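Local coordinates for glutamate--tRNA ligase (Methanothermobacter thermautotrophicus, PDB 3AII), which probably attaches glutamate to tRNA in two steps, first activating it with ATP as Glu-AMP and then transferring it to the acceptor end, at residues A[423-428]-A[437-442]. Sequence-based numbering, arbitrary orientation.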
ATOM      1  N   ARG A 423     -38.731  22.369 -12.026  1.00 17.12           N
ATOM      2  CA  ARG A 423     -37.572  22.665 -11.200  1.00 14.30           C
ATOM      3  C   ARG A 423     -37.477  21.627 -10.102  1.00 20.32           C
ATOM      4  O   ARG A 423     -38.411  21.432  -9.320  1.00 24.94           O
ATOM      5  CB  ARG A 423     -37.673  24.085 -10.623  1.00 15.55           C
ATOM      6  CG  ARG A 423     -36.451  24.495  -9.798  1.00 15.77           C
ATOM      7  CD  ARG A 423     -36.628  25.916  -9.250  1.00 18.08           C
ATOM      8  NE  ARG A 423     -37.548  25.906  -8.123  1.00 17.86           N
ATOM      9  CZ  ARG A 423     -37.212  25.554  -6.888  1.00 21.01           C
ATOM     10  NH1 ARG A 423     -35.957  25.206  -6.601  1.00 22.25           N
ATOM     11  NH2 ARG A 423     -38.137  25.561  -5.932  1.00 23.62           N
ATOM     12  N   VAL A 424     -36.348  20.932 -10.075  1.00 14.95           N
ATOM     13  CA  VAL A 424     -36.134  19.822  -9.170  1.00 14.69           C
ATOM     14  C   VAL A 424     -35.127  20.222  -8.086  1.00 17.27           C
ATOM     15  O   VAL A 424     -34.099  20.806  -8.403  1.00 19.72           O
ATOM     16  CB  VAL A 424     -35.567  18.621  -9.952  1.00 15.86           C
ATOM     17  CG1 VAL A 424     -35.300  17.455  -9.016  1.00 21.95           C
ATOM     18  CG2 VAL A 424     -36.524  18.215 -11.084  1.00 22.52           C
ATOM     19  N   GLU A 425     -35.418  19.926  -6.816  1.00 15.52           N
ATOM     20  CA  GLU A 425     -34.403  20.060  -5.763  1.00 15.44           C
ATOM     21  C   GLU A 425     -34.042  18.715  -5.161  1.00 16.74           C
ATOM     22  O   GLU A 425     -34.918  17.905  -4.842  1.00 19.33           O
ATOM     23  CB  GLU A 425     -34.834  21.002  -4.621  1.00 22.01           C
ATOM     24  CG  GLU A 425     -34.913  22.467  -4.994  1.00 24.81           C
ATOM     25  CD  GLU A 425     -34.767  23.425  -3.792  1.00 27.81           C
ATOM     26  OE1 GLU A 425     -34.572  22.976  -2.638  1.00 24.90           O
ATOM     27  OE2 GLU A 425     -34.846  24.652  -4.011  1.00 26.10           O
ATOM     28  N   ARG A 426     -32.747  18.501  -4.959  1.00 14.13           N
ATOM     29  CA  ARG A 426     -32.266  17.275  -4.355  1.00 14.55           C
ATOM     30  C   ARG A 426     -31.074  17.592  -3.449  1.00 12.56           C
ATOM     31  O   ARG A 426     -30.137  18.279  -3.866  1.00 13.41           O
ATOM     32  CB  ARG A 426     -31.880  16.265  -5.443  1.00 14.15           C
ATOM     33  CG  ARG A 426     -31.324  14.944  -4.898  1.00 15.92           C
ATOM     34  CD  ARG A 426     -31.282  13.880  -6.010  1.00 13.92           C
ATOM     35  NE  ARG A 426     -30.824  12.582  -5.516  1.00 14.29           N
ATOM     36  CZ  ARG A 426     -31.599  11.681  -4.913  1.00 16.16           C
ATOM     37  NH1 ARG A 426     -31.080  10.527  -4.505  1.00 21.62           N
ATOM     38  NH2 ARG A 426     -32.882  11.931  -4.708  1.00 16.31           N
ATOM     39  N   PRO A 427     -31.099  17.116  -2.194  1.00 14.16           N
ATOM     40  CA  PRO A 427     -29.977  17.421  -1.303  1.00 12.43           C
ATOM     41  C   PRO A 427     -28.615  16.993  -1.822  1.00 12.90           C
ATOM     42  O   PRO A 427     -28.432  15.914  -2.411  1.00 13.86           O
ATOM     43  CB  PRO A 427     -30.301  16.611  -0.040  1.00 16.11           C
ATOM     44  CG  PRO A 427     -31.805  16.534  -0.058  1.00 15.44           C
ATOM     45  CD  PRO A 427     -32.158  16.364  -1.501  1.00 17.21           C
ATOM     46  N   LEU A 428     -27.633  17.846  -1.585  1.00 12.70           N
ATOM     47  CA  LEU A 428     -26.254  17.434  -1.762  1.00 14.07           C
ATOM     48  C   LEU A 428     -25.878  16.296  -0.814  1.00 15.69           C
ATOM     49  O   LEU A 428     -25.077  15.440  -1.161  1.00 16.68           O
ATOM     50  CB  LEU A 428     -25.321  18.634  -1.596  1.00 13.63           C
ATOM     51  CG  LEU A 428     -25.331  19.492  -2.869  1.00 14.88           C
ATOM     52  CD1 LEU A 428     -25.088  20.970  -2.520  1.00 17.40           C
ATOM     53  CD2 LEU A 428     -24.245  19.006  -3.829  1.00 11.57           C
ATOM     54  N   ASN A 437     -29.352  22.183  -1.230  1.00 13.82           N
ATOM     55  CA  ASN A 437     -29.889  21.317  -2.281  1.00 14.49           C
ATOM     56  C   ASN A 437     -29.383  21.727  -3.651  1.00 14.82           C
ATOM     57  O   ASN A 437     -29.293  22.919  -3.950  1.00 17.28           O
ATOM     58  CB  ASN A 437     -31.410  21.385  -2.301  1.00 15.56           C
ATOM     59  CG  ASN A 437     -32.041  20.787  -1.064  1.00 16.75           C
ATOM     60  OD1 ASN A 437     -31.414  20.024  -0.351  1.00 18.88           O
ATOM     61  ND2 ASN A 437     -33.305  21.137  -0.810  1.00 23.92           N
ATOM     62  N   ARG A 438     -29.075  20.740  -4.494  1.00 13.79           N
ATOM     63  CA  ARG A 438     -28.920  21.029  -5.922  1.00 14.27           C
ATOM     64  C   ARG A 438     -30.273  21.376  -6.528  1.00 13.61           C
ATOM     65  O   ARG A 438     -31.308  20.864  -6.099  1.00 13.55           O
ATOM     66  CB  ARG A 438     -28.343  19.819  -6.668  1.00 11.08           C
ATOM     67  CG  ARG A 438     -27.037  19.283  -6.136  1.00 11.83           C
ATOM     68  CD  ARG A 438     -27.187  17.849  -5.633  1.00 15.97           C
ATOM     69  NE  ARG A 438     -27.413  16.920  -6.748  1.00 16.31           N
ATOM     70  CZ  ARG A 438     -27.709  15.637  -6.585  1.00 16.51           C
ATOM     71  NH1 ARG A 438     -27.854  14.851  -7.643  1.00 16.13           N
ATOM     72  NH2 ARG A 438     -27.867  15.146  -5.363  1.00 12.72           N
ATOM     73  N   VAL A 439     -30.266  22.257  -7.526  1.00 12.73           N
ATOM     74  CA  VAL A 439     -31.469  22.617  -8.258  1.00 15.00           C
ATOM     75  C   VAL A 439     -31.219  22.272  -9.694  1.00 22.69           C
ATOM     76  O   VAL A 439     -30.287  22.785 -10.319  1.00 20.44           O
ATOM     77  CB  VAL A 439     -31.795  24.113  -8.131  1.00 13.48           C
ATOM     78  CG1 VAL A 439     -33.092  24.445  -8.859  1.00 16.33           C
ATOM     79  CG2 VAL A 439     -31.892  24.474  -6.649  1.00 14.07           C
ATOM     80  N   LEU A 440     -32.038  21.368 -10.202  1.00 16.50           N
ATOM     81  CA  LEU A 440     -31.912  20.895 -11.574  1.00 17.80           C
ATOM     82  C   LEU A 440     -33.125  21.352 -12.350  1.00 19.42           C
ATOM     83  O   LEU A 440     -34.259  21.105 -11.940  1.00 21.89           O
ATOM     84  CB  LEU A 440     -31.856  19.375 -11.602  1.00 15.20           C
ATOM     85  CG  LEU A 440     -30.679  18.752 -10.849  1.00 21.56           C
ATOM     86  CD1 LEU A 440     -30.635  17.253 -11.035  1.00 26.05           C
ATOM     87  CD2 LEU A 440     -29.394  19.363 -11.340  1.00 24.07           C
ATOM     88  N   GLU A 441     -32.884  22.018 -13.470  1.00 15.98           N
ATOM     89  CA  GLU A 441     -33.963  22.565 -14.263  1.00 17.05           C
ATOM     90  C   GLU A 441     -34.242  21.667 -15.472  1.00 19.56           C
ATOM     91  O   GLU A 441     -33.477  21.652 -16.438  1.00 20.37           O
ATOM     92  CB  GLU A 441     -33.618  23.980 -14.726  1.00 21.09           C
ATOM     93  CG  GLU A 441     -33.283  24.954 -13.604  1.00 27.87           C
ATOM     94  CD  GLU A 441     -34.507  25.550 -12.933  1.00 28.77           C
ATOM     95  OE1 GLU A 441     -35.654  25.139 -13.265  1.00 25.08           O
ATOM     96  OE2 GLU A 441     -34.315  26.447 -12.074  1.00 24.24           O
ATOM     97  N   LEU A 442     -35.335  20.918 -15.409  1.00 18.10           N
ATOM     98  CA  LEU A 442     -35.741  20.083 -16.530  1.00 16.58           C
ATOM     99  C   LEU A 442     -36.593  20.931 -17.479  1.00 23.98           C
ATOM    100  O   LEU A 442     -37.666  21.407 -17.098  1.00 24.70           O
ATOM    101  CB  LEU A 442     -36.544  18.890 -16.006  1.00 16.68           C
ATOM    102  CG  LEU A 442     -37.259  18.089 -17.093  1.00 26.05           C
ATOM    103  CD1 LEU A 442     -36.232  17.419 -17.984  1.00 27.83           C
ATOM    104  CD2 LEU A 442     -38.216  17.068 -16.479  1.00 26.68           C
TER
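Strands 423-427 and 437-442 form an antiparallel beta hairpin in the anticodon-binding part of the enzyme. Arg423 sets its CG anti to the backbone N, and the bend at chi3 (76°) turns NH1 along its own strand toward Glu425 OE2, in a 2.9 Å salt bridge in the guanidinium plane. Val439 CG1 sits at the edge of that guanidinium and packs on Arg423 CG at 3.5 Å, while the Glu441 carboxylate runs alongside the aliphatic part without a salt bridge. Val424 and Leu440 are a hydrogen-bonded pair whose two N-H...O bonds are nearly straight and in the carbonyl planes; their CB atoms meet on the buried face, where Trp493 touches both side chains. Glu425 spends its other oxygen across the hairpin: Asn437 ND2 donates to Glu425 OE1 at 2.9 Å, almost straight and in the amide plane, the two flat groups turned 74° apart. Both oxygens of Glu425 accept on their anti lone pairs. Arg426 extends beside Arg438, and its CB lies over one face of the Arg438 guanidinium, offset toward the rim, with CG closest to NH2; the two guanidinium planes stand 81° apart. Of their backbone bonds, Arg426 N to Arg438 O is straighter and in the carbonyl plane; Arg438 N to Arg426 O is bent, its donor above the plane. Pro427 O, at the edge of the Arg438 guanidinium, accepts a bent 3.1 Å bond from Arg438 NH2 above the carbonyl plane and another from Arg403; Leu428 CD2 packs against Arg438 CG. Arg426 NE and Arg438 NH2, 3.9 Å apart, should repel, but Asp462 and Glu532 pair with Arg426, and Glu517 and Glu532 with Arg438, probably offsetting the clustered charge and tying this face to neighbouring parts of the chain.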